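Transcriptional regulator (Aquifex aeolicus, PDB 2EH3) probably acts as a DNA-binding transcription factor of the TetR/AcrR family, working as a two-chain assembly and carrying bound magnesium ions. Local coordinates at residues A[6-11]-A[28-34]; A[141-145]-A[163-168]; A[11-15]-A[49-53]. One frame throughout, in Å; residues are numbered along the deposited sequence.

In the fold
Two-domain regulators of the TetR type illustrate how one kind of element, the helix, is packed differently according to its place. Contacts 1 and 3 both use helix 3-18 of the predicted DNA-binding domain, share S11 and touch each other, with centres 10 Å apart; contact 2 lies in the C-terminal domain, on the opposite side of the chain's centre, its centre 35 Å from that of contact 1. Contacts 2 and 3 are buried and essentially apolar across their segments, whereas contact 1 is partly exposed and adds an arginine hydrogen bond to a helix end. Contact 2 alone has the second subunit within reach, while contacts 1 and 3 are made entirely within their own chain.

Contact 1: residues A[6-11]-A[28-34]; sequences RILEVS and IVKRANL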
loop_
_atom_site.group_PDB
_atom_site.type_symbol
_atom_site.label_atom_id
_atom_site.label_comp_id
_atom_site.label_asym_id
_atom_site.label_seq_id
_atom_site.Cartn_x
_atom_site.Cartn_y
_atom_site.Cartn_z
ATOM N N ARG A 6 18.281 22.655 -6.322
ATOM C CA ARG A 6 19.345 21.837 -5.752
ATOM C C ARG A 6 18.951 21.276 -4.386
ATOM O O ARG A 6 19.217 20.099 -4.082
ATOM C CB ARG A 6 20.645 22.644 -5.637
ATOM C CG ARG A 6 21.282 22.919 -6.979
ATOM C CD ARG A 6 22.804 22.867 -6.895
ATOM N NE ARG A 6 23.371 24.031 -6.223
ATOM C CZ ARG A 6 23.690 24.101 -4.935
ATOM N NH1 ARG A 6 23.507 23.064 -4.124
ATOM N NH2 ARG A 6 24.209 25.225 -4.462
ATOM N N ILE A 7 18.322 22.104 -3.565
ATOM C CA ILE A 7 17.877 21.652 -2.249
ATOM C C ILE A 7 16.863 20.518 -2.446
ATOM O O ILE A 7 16.925 19.505 -1.762
ATOM C CB ILE A 7 17.217 22.800 -1.480
ATOM C CG1 ILE A 7 18.274 23.840 -1.129
ATOM C CG2 ILE A 7 16.529 22.291 -0.214
ATOM C CD1 ILE A 7 17.702 25.158 -0.610
ATOM N N LEU A 8 15.922 20.694 -3.363
ATOM C CA LEU A 8 14.934 19.642 -3.597
ATOM C C LEU A 8 15.588 18.327 -4.007
ATOM O O LEU A 8 15.166 17.253 -3.554
ATOM C CB LEU A 8 13.931 20.101 -4.666
ATOM C CG LEU A 8 12.927 21.109 -4.112
ATOM C CD1 LEU A 8 12.220 21.832 -5.265
ATOM C CD2 LEU A 8 11.928 20.386 -3.231
ATOM N N GLU A 9 16.609 18.394 -4.860
ATOM C CA GLU A 9 17.273 17.178 -5.324
ATOM C C GLU A 9 18.013 16.464 -4.212
ATOM O O GLU A 9 17.898 15.235 -4.075
ATOM C CB GLU A 9 18.209 17.491 -6.505
ATOM C CG GLU A 9 17.448 17.910 -7.774
ATOM C CD GLU A 9 16.394 16.876 -8.177
ATOM O OE1 GLU A 9 16.770 15.697 -8.387
ATOM O OE2 GLU A 9 15.201 17.238 -8.268
ATOM N N VAL A 10 18.742 17.231 -3.400
ATOM C CA VAL A 10 19.482 16.659 -2.287
ATOM C C VAL A 10 18.517 16.049 -1.267
ATOM O O VAL A 10 18.784 14.973 -0.728
ATOM C CB VAL A 10 20.356 17.744 -1.602
ATOM C CG1 VAL A 10 20.883 17.255 -0.267
ATOM C CG2 VAL A 10 21.543 18.094 -2.519
ATOM N N SER A 11 17.401 16.734 -1.011
ATOM C CA SER A 11 16.423 16.269 -0.006
ATOM C C SER A 11 15.750 14.982 -0.486
ATOM O O SER A 11 15.516 14.060 0.302
ATOM C CB SER A 11 15.369 17.359 0.285
ATOM O OG SER A 11 15.967 18.564 0.755
ATOM N N ILE A 28 20.985 18.119 5.099
ATOM C CA ILE A 28 20.620 18.544 3.754
ATOM C C ILE A 28 21.510 19.692 3.281
ATOM O O ILE A 28 22.079 19.632 2.180
ATOM C CB ILE A 28 19.148 18.987 3.718
ATOM C CG1 ILE A 28 18.244 17.752 3.865
ATOM C CG2 ILE A 28 18.814 19.707 2.387
ATOM C CD1 ILE A 28 16.785 18.107 4.185
ATOM N N VAL A 29 21.632 20.743 4.108
ATOM C CA VAL A 29 22.438 21.880 3.660
ATOM C C VAL A 29 23.921 21.537 3.578
ATOM O O VAL A 29 24.628 22.060 2.706
ATOM C CB VAL A 29 22.206 23.194 4.487
ATOM C CG1 VAL A 29 20.732 23.637 4.364
ATOM C CG2 VAL A 29 22.626 23.027 5.933
ATOM N N LYS A 30 24.389 20.641 4.451
ATOM C CA LYS A 30 25.783 20.201 4.399
ATOM C C LYS A 30 26.032 19.504 3.058
ATOM O O LYS A 30 26.997 19.801 2.361
ATOM C CB LYS A 30 26.074 19.212 5.527
ATOM C CG LYS A 30 27.554 18.826 5.676
ATOM C CD LYS A 30 27.750 17.760 6.773
ATOM C CE LYS A 30 27.246 16.370 6.318
ATOM N NZ LYS A 30 26.424 15.593 7.322
ATOM N N ARG A 31 25.160 18.565 2.697
ATOM C CA ARG A 31 25.319 17.831 1.448
ATOM C C ARG A 31 25.224 18.755 0.232
ATOM O O ARG A 31 25.915 18.557 -0.776
ATOM C CB ARG A 31 24.255 16.724 1.372
ATOM C CG ARG A 31 24.207 15.973 0.050
ATOM C CD ARG A 31 25.449 15.131 -0.174
ATOM N NE ARG A 31 25.563 14.000 0.752
ATOM C CZ ARG A 31 24.925 12.838 0.618
ATOM N NH1 ARG A 31 24.112 12.636 -0.411
ATOM N NH2 ARG A 31 25.106 11.866 1.511
ATOM N N ALA A 32 24.378 19.774 0.328
ATOM C CA ALA A 32 24.208 20.734 -0.757
ATOM C C ALA A 32 25.252 21.860 -0.750
ATOM O O ALA A 32 25.264 22.689 -1.661
ATOM C CB ALA A 32 22.822 21.354 -0.675
ATOM N N ASN A 33 26.107 21.895 0.274
ATOM C CA ASN A 33 27.122 22.947 0.403
ATOM C C ASN A 33 26.444 24.339 0.403
ATOM O O ASN A 33 26.857 25.282 -0.289
ATOM C CB ASN A 33 28.173 22.862 -0.719
ATOM C CG ASN A 33 29.398 23.725 -0.436
ATOM O OD1 ASN A 33 29.749 23.968 0.724
ATOM N ND2 ASN A 33 30.057 24.190 -1.498
ATOM N N LEU A 34 25.412 24.459 1.223
ATOM C CA LEU A 34 24.657 25.699 1.362
ATOM C C LEU A 34 24.538 26.081 2.815
ATOM O O LEU A 34 24.727 25.254 3.720
ATOM C CB LEU A 34 23.240 25.517 0.796
ATOM C CG LEU A 34 23.130 25.330 -0.704
ATOM C CD1 LEU A 34 21.694 24.916 -1.023
ATOM C CD2 LEU A 34 23.456 26.645 -1.425
#
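Where a small residue faces a branched one at a helix crossing, the backbones can come near: V10 lies against A32. Their CA atoms are 6.4 Å apart, both side chains set out toward the opposite segment, and V10 CG2 meets A32 CB at 4.0 Å. The axes of 6-11 and 28-32 come within 9.4 Å at an angle of 112°, and L34, past the helix end, extends the contact beyond the crossing. V10 CG1 also lies 3.6 Å from I28 O and 3.6 Å from R31 CG, lying against backbone as well as side chain. On one flank I7 CG1 touches L34 CD1 at 3.6 Å; on another, S11 OG comes within 3.5 Å of I28 CG2, its polar need being met by I7 O of its own helix at 2.9 Å. N33, with positive phi, closes helix 25-32 in a Schellman motif, L34 N bonding back to V29 O at 2.9 Å and N33 N to K30 O at 3.1 Å. At the solvent-facing edge R6 NH1 donates to A32 O at 3.0 Å, within this helix-ending turn, while R6 NH2 passes 3.4 Å from L34 CD2. The contact thus joins helix 3-18 to the first helix of the predicted helix-turn-helix; F39 of helix 36-42 packs on I7 and V29, and L49 of helix 46-67 on S11 and I28.

Contact 2: residues A[141-145]-A[163-168]; sequences FLRQL and KLREGL
A ring can sit against a neighbouring helix's backbone where a glycine leaves space, as F141 does at G167. Both segments are regular alpha-helix, within helices 131-152 and 157-171; their axes approach to 10.9 Å with N-to-C directions 155° apart, and the nearest CA atoms, L142 and L164, are 7.3 Å apart. The CA-to-CB bond of F141 points toward the second segment, and with chi1 t and chi2 46° its ring reaches the backbone there. F141 CZ lies 3.4 Å from K163 O and F141 CE2 3.8 Å from L164 O, both carbonyls at the ring edge; F141 CE2 is also 3.7 Å from G167 CA and 3.9 Å from L164 CD1. A CB on G167 would clash, 2.3 Å from F141 CZ. L142 (t, p) sets out sideways, yet its CD1 approaches L164 CD1 to 4.4 Å. Helix 73-86 packs on the pair, F80 and L84 touching L142 and L81 touching L164; the magnesium ligand E78 has its side chain about 5 Å from that of L164. Contacts to the second subunit are consistent with the four-helix dimer bundle of TetR-like C-terminal domains: R143 NH1 hydrogen-bonds Q144 OE1 there, and R143 NH2 the OH of Y108 in its own chain. L145 (m, t) puts CD2 3.9 Å from K163 CB and CD1 4.0 Å from L164 CB, while K163 NZ salt-bridges E136 of the second subunit.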
loop_
_atom_site.group_PDB
_atom_site.type_symbol
_atom_site.label_atom_id
_atom_site.label_comp_id
_atom_site.label_asym_id
_atom_site.label_seq_id
_atom_site.Cartn_x
_atom_site.Cartn_y
_atom_site.Cartn_z
ATOM N N PHE A 141 -4.278 -2.162 -9.419
ATOM C CA PHE A 141 -3.322 -2.971 -10.174
ATOM C C PHE A 141 -1.992 -2.232 -10.333
ATOM O O PHE A 141 -0.926 -2.818 -10.124
ATOM C CB PHE A 141 -3.980 -3.305 -11.527
ATOM C CG PHE A 141 -3.085 -4.004 -12.529
ATOM C CD1 PHE A 141 -2.270 -5.078 -12.163
ATOM C CD2 PHE A 141 -3.122 -3.611 -13.873
ATOM C CE1 PHE A 141 -1.502 -5.762 -13.141
ATOM C CE2 PHE A 141 -2.374 -4.287 -14.832
ATOM C CZ PHE A 141 -1.567 -5.366 -14.461
ATOM N N LEU A 142 -2.048 -0.952 -10.676
ATOM C CA LEU A 142 -0.816 -0.177 -10.858
ATOM C C LEU A 142 -0.074 -0.118 -9.530
ATOM O O LEU A 142 1.150 -0.293 -9.489
ATOM C CB LEU A 142 -1.167 1.216 -11.362
ATOM C CG LEU A 142 -0.049 2.197 -11.672
ATOM C CD1 LEU A 142 0.866 1.623 -12.749
ATOM C CD2 LEU A 142 -0.693 3.505 -12.127
ATOM N N ARG A 143 -0.794 0.102 -8.431
ATOM C CA ARG A 143 -0.138 0.160 -7.123
ATOM C C ARG A 143 0.498 -1.201 -6.751
ATOM O O ARG A 143 1.620 -1.241 -6.241
ATOM C CB ARG A 143 -1.144 0.686 -6.097
ATOM C CG ARG A 143 -1.510 2.143 -6.487
ATOM C CD ARG A 143 -2.704 2.714 -5.731
ATOM N NE ARG A 143 -2.387 3.024 -4.340
ATOM C CZ ARG A 143 -3.293 3.407 -3.445
ATOM N NH1 ARG A 143 -4.557 3.517 -3.794
ATOM N NH2 ARG A 143 -2.933 3.705 -2.209
ATOM N N GLN A 144 -0.175 -2.312 -7.074
ATOM C CA GLN A 144 0.348 -3.658 -6.818
ATOM C C GLN A 144 1.679 -3.817 -7.578
ATOM O O GLN A 144 2.677 -4.297 -7.030
ATOM C CB GLN A 144 -0.655 -4.722 -7.305
ATOM C CG GLN A 144 -0.171 -6.182 -7.322
ATOM C CD GLN A 144 -0.349 -6.912 -5.997
ATOM O OE1 GLN A 144 -1.092 -6.470 -5.124
ATOM N NE2 GLN A 144 0.315 -8.051 -5.857
ATOM N N LEU A 145 1.699 -3.394 -8.840
ATOM C CA LEU A 145 2.936 -3.526 -9.616
ATOM C C LEU A 145 4.059 -2.667 -9.072
ATOM O O LEU A 145 5.218 -3.095 -9.046
ATOM C CB LEU A 145 2.712 -3.161 -11.083
ATOM C CG LEU A 145 1.714 -3.995 -11.883
ATOM C CD1 LEU A 145 1.647 -3.373 -13.289
ATOM C CD2 LEU A 145 2.129 -5.457 -11.930
ATOM N N LYS A 163 3.904 -6.304 -17.782
ATOM C CA LYS A 163 2.849 -6.682 -16.853
ATOM C C LYS A 163 1.631 -5.775 -16.980
ATOM O O LYS A 163 0.497 -6.240 -17.022
ATOM C CB LYS A 163 3.368 -6.615 -15.408
ATOM C CG LYS A 163 4.567 -7.529 -15.168
ATOM C CD LYS A 163 4.142 -8.969 -15.072
ATOM C CE LYS A 163 3.843 -9.325 -13.631
ATOM N NZ LYS A 163 3.434 -10.750 -13.521
ATOM N N LEU A 164 1.871 -4.474 -17.026
ATOM C CA LEU A 164 0.756 -3.513 -17.132
ATOM C C LEU A 164 0.006 -3.725 -18.443
ATOM O O LEU A 164 -1.218 -3.810 -18.466
ATOM C CB LEU A 164 1.303 -2.065 -17.078
ATOM C CG LEU A 164 0.204 -1.019 -17.198
ATOM C CD1 LEU A 164 -0.613 -0.981 -15.920
ATOM C CD2 LEU A 164 0.844 0.347 -17.371
ATOM N N ARG A 165 0.747 -3.810 -19.545
ATOM C CA ARG A 165 0.143 -4.007 -20.863
ATOM C C ARG A 165 -0.779 -5.226 -20.898
ATOM O O ARG A 165 -1.927 -5.141 -21.375
ATOM C CB ARG A 165 1.253 -4.165 -21.925
ATOM C CG ARG A 165 0.730 -4.412 -23.334
ATOM C CD ARG A 165 1.873 -4.603 -24.325
ATOM N NE ARG A 165 3.070 -3.906 -23.873
ATOM C CZ ARG A 165 4.231 -4.494 -23.592
ATOM N NH1 ARG A 165 4.384 -5.820 -23.726
ATOM N NH2 ARG A 165 5.235 -3.755 -23.147
ATOM N N GLU A 166 -0.304 -6.362 -20.393
ATOM C CA GLU A 166 -1.146 -7.550 -20.427
ATOM C C GLU A 166 -2.372 -7.444 -19.554
ATOM O O GLU A 166 -3.448 -7.897 -19.950
ATOM C CB GLU A 166 -0.316 -8.786 -20.082
ATOM C CG GLU A 166 0.590 -9.193 -21.262
ATOM C CD GLU A 166 -0.171 -9.316 -22.598
ATOM O OE1 GLU A 166 -1.116 -10.142 -22.684
ATOM O OE2 GLU A 166 0.183 -8.585 -23.566
ATOM N N GLY A 167 -2.222 -6.827 -18.387
ATOM C CA GLY A 167 -3.362 -6.687 -17.499
ATOM C C GLY A 167 -4.392 -5.731 -18.049
ATOM O O GLY A 167 -5.587 -6.011 -17.923
ATOM N N LEU A 168 -3.962 -4.628 -18.667
ATOM C CA LEU A 168 -4.917 -3.677 -19.233
ATOM C C LEU A 168 -5.626 -4.273 -20.434
ATOM O O LEU A 168 -6.811 -4.031 -20.631
ATOM C CB LEU A 168 -4.230 -2.368 -19.604
ATOM C CG LEU A 168 -3.668 -1.617 -18.402
ATOM C CD1 LEU A 168 -3.131 -0.315 -18.939
ATOM C CD2 LEU A 168 -4.711 -1.363 -17.297
#

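Contact 3: residues A[11-15]-A[49-53]; sequences SKELF and LITEI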
loop_
_atom_site.group_PDB
_atom_site.type_symbol
_atom_site.label_atom_id
_atom_site.label_comp_id
_atom_site.label_asym_id
_atom_site.label_seq_id
_atom_site.Cartn_x
_atom_site.Cartn_y
_atom_site.Cartn_z
ATOM N N SER A 11 17.401 16.734 -1.011
ATOM C CA SER A 11 16.423 16.269 -0.006
ATOM C C SER A 11 15.750 14.982 -0.486
ATOM O O SER A 11 15.516 14.060 0.302
ATOM C CB SER A 11 15.369 17.359 0.285
ATOM O OG SER A 11 15.967 18.564 0.755
ATOM N N LYS A 12 15.439 14.910 -1.767
ATOM C CA LYS A 12 14.823 13.681 -2.295
ATOM C C LYS A 12 15.797 12.534 -2.118
ATOM O O LYS A 12 15.406 11.427 -1.726
ATOM C CB LYS A 12 14.456 13.838 -3.782
ATOM C CG LYS A 12 13.178 14.607 -4.009
ATOM C CD LYS A 12 12.740 14.589 -5.478
ATOM C CE LYS A 12 13.604 15.493 -6.308
ATOM N NZ LYS A 12 12.883 15.912 -7.562
ATOM N N GLU A 13 17.078 12.792 -2.383
ATOM C CA GLU A 13 18.079 11.750 -2.226
ATOM C C GLU A 13 18.211 11.282 -0.778
ATOM O O GLU A 13 18.162 10.067 -0.524
ATOM C CB GLU A 13 19.449 12.244 -2.720
ATOM C CG GLU A 13 19.585 12.202 -4.240
ATOM C CD GLU A 13 19.259 10.822 -4.800
ATOM O OE1 GLU A 13 19.700 9.808 -4.196
ATOM O OE2 GLU A 13 18.570 10.753 -5.842
ATOM N N LEU A 14 18.355 12.220 0.156
ATOM C CA LEU A 14 18.505 11.839 1.555
ATOM C C LEU A 14 17.241 11.189 2.120
ATOM O O LEU A 14 17.338 10.214 2.846
ATOM C CB LEU A 14 18.906 13.038 2.427
ATOM C CG LEU A 14 20.297 13.560 2.085
ATOM C CD1 LEU A 14 20.615 14.695 3.026
ATOM C CD2 LEU A 14 21.339 12.426 2.175
ATOM N N PHE A 15 16.058 11.727 1.808
ATOM C CA PHE A 15 14.824 11.115 2.321
ATOM C C PHE A 15 14.671 9.692 1.769
ATOM O O PHE A 15 14.196 8.798 2.472
ATOM C CB PHE A 15 13.587 11.930 1.932
ATOM C CG PHE A 15 13.508 13.300 2.569
ATOM C CD1 PHE A 15 14.224 13.612 3.728
ATOM C CD2 PHE A 15 12.671 14.271 2.018
ATOM C CE1 PHE A 15 14.092 14.882 4.333
ATOM C CE2 PHE A 15 12.536 15.541 2.618
ATOM C CZ PHE A 15 13.246 15.839 3.778
ATOM N N LEU A 49 9.258 21.669 2.935
ATOM C CA LEU A 49 10.108 20.990 1.976
ATOM C C LEU A 49 9.546 19.671 1.445
ATOM O O LEU A 49 9.508 19.462 0.243
ATOM C CB LEU A 49 11.497 20.753 2.597
ATOM C CG LEU A 49 12.449 19.809 1.858
ATOM C CD1 LEU A 49 12.951 20.439 0.528
ATOM C CD2 LEU A 49 13.632 19.532 2.791
ATOM N N ILE A 50 9.134 18.761 2.323
ATOM C CA ILE A 50 8.624 17.497 1.800
ATOM C C ILE A 50 7.300 17.720 1.077
ATOM O O ILE A 50 7.019 17.059 0.080
ATOM C CB ILE A 50 8.481 16.419 2.920
ATOM C CG1 ILE A 50 8.152 15.047 2.286
ATOM C CG2 ILE A 50 7.486 16.860 3.929
ATOM C CD1 ILE A 50 8.370 13.870 3.260
ATOM N N THR A 51 6.511 18.674 1.549
ATOM C CA THR A 51 5.236 18.952 0.906
ATOM C C THR A 51 5.502 19.410 -0.533
ATOM O O THR A 51 4.816 18.966 -1.449
ATOM C CB THR A 51 4.441 20.014 1.706
ATOM O OG1 THR A 51 4.181 19.520 3.031
ATOM C CG2 THR A 51 3.089 20.295 1.047
ATOM N N GLU A 52 6.520 20.246 -0.734
ATOM C CA GLU A 52 6.847 20.723 -2.080
ATOM C C GLU A 52 7.336 19.605 -2.989
ATOM O O GLU A 52 7.041 19.603 -4.184
ATOM C CB GLU A 52 7.886 21.843 -2.002
ATOM C CG GLU A 52 8.331 22.405 -3.374
ATOM C CD GLU A 52 7.251 23.192 -4.100
ATOM O OE1 GLU A 52 6.222 23.501 -3.473
ATOM O OE2 GLU A 52 7.451 23.513 -5.299
ATOM N N ILE A 53 8.101 18.668 -2.436
ATOM C CA ILE A 53 8.609 17.524 -3.198
ATOM C C ILE A 53 7.421 16.753 -3.762
ATOM O O ILE A 53 7.397 16.396 -4.945
ATOM C CB ILE A 53 9.446 16.567 -2.290
ATOM C CG1 ILE A 53 10.786 17.220 -1.953
ATOM C CG2 ILE A 53 9.670 15.228 -2.980
ATOM C CD1 ILE A 53 11.637 16.382 -1.020
#
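Steeply crossed helices are joined here through a few side chains in contact, the axes of 11-15 and 49-53 lying 11.2 Å apart at 101°. Apolar packing centres on F15: its CZ lies 3.8 Å from L49 CD2, and its CE2 3.8 Å from I53 CD1 and 4.2 Å from I50 CB, so that one ring meets three residues spanning a turn of the second helix. A second kind of contact brings in polar residues through their carbon atoms or without bonding. K12 CG rests 3.7 Å from I53 CG2, leaving the amine to pair with E9 in a salt bridge along its own helix. S11 OG sits 3.2 Å from L49 CD2, its hydrogen bond being to I7 O, and S11 CB is 4.1 Å from I53 CD1. The contact joins helix 3-18 to helix 46-67, which in this family links the DNA-binding domain to the C-terminal domain; I28 of helix 25-32 packs on S11 and L49, and I93 of helix 88-99 covers F15 and I50.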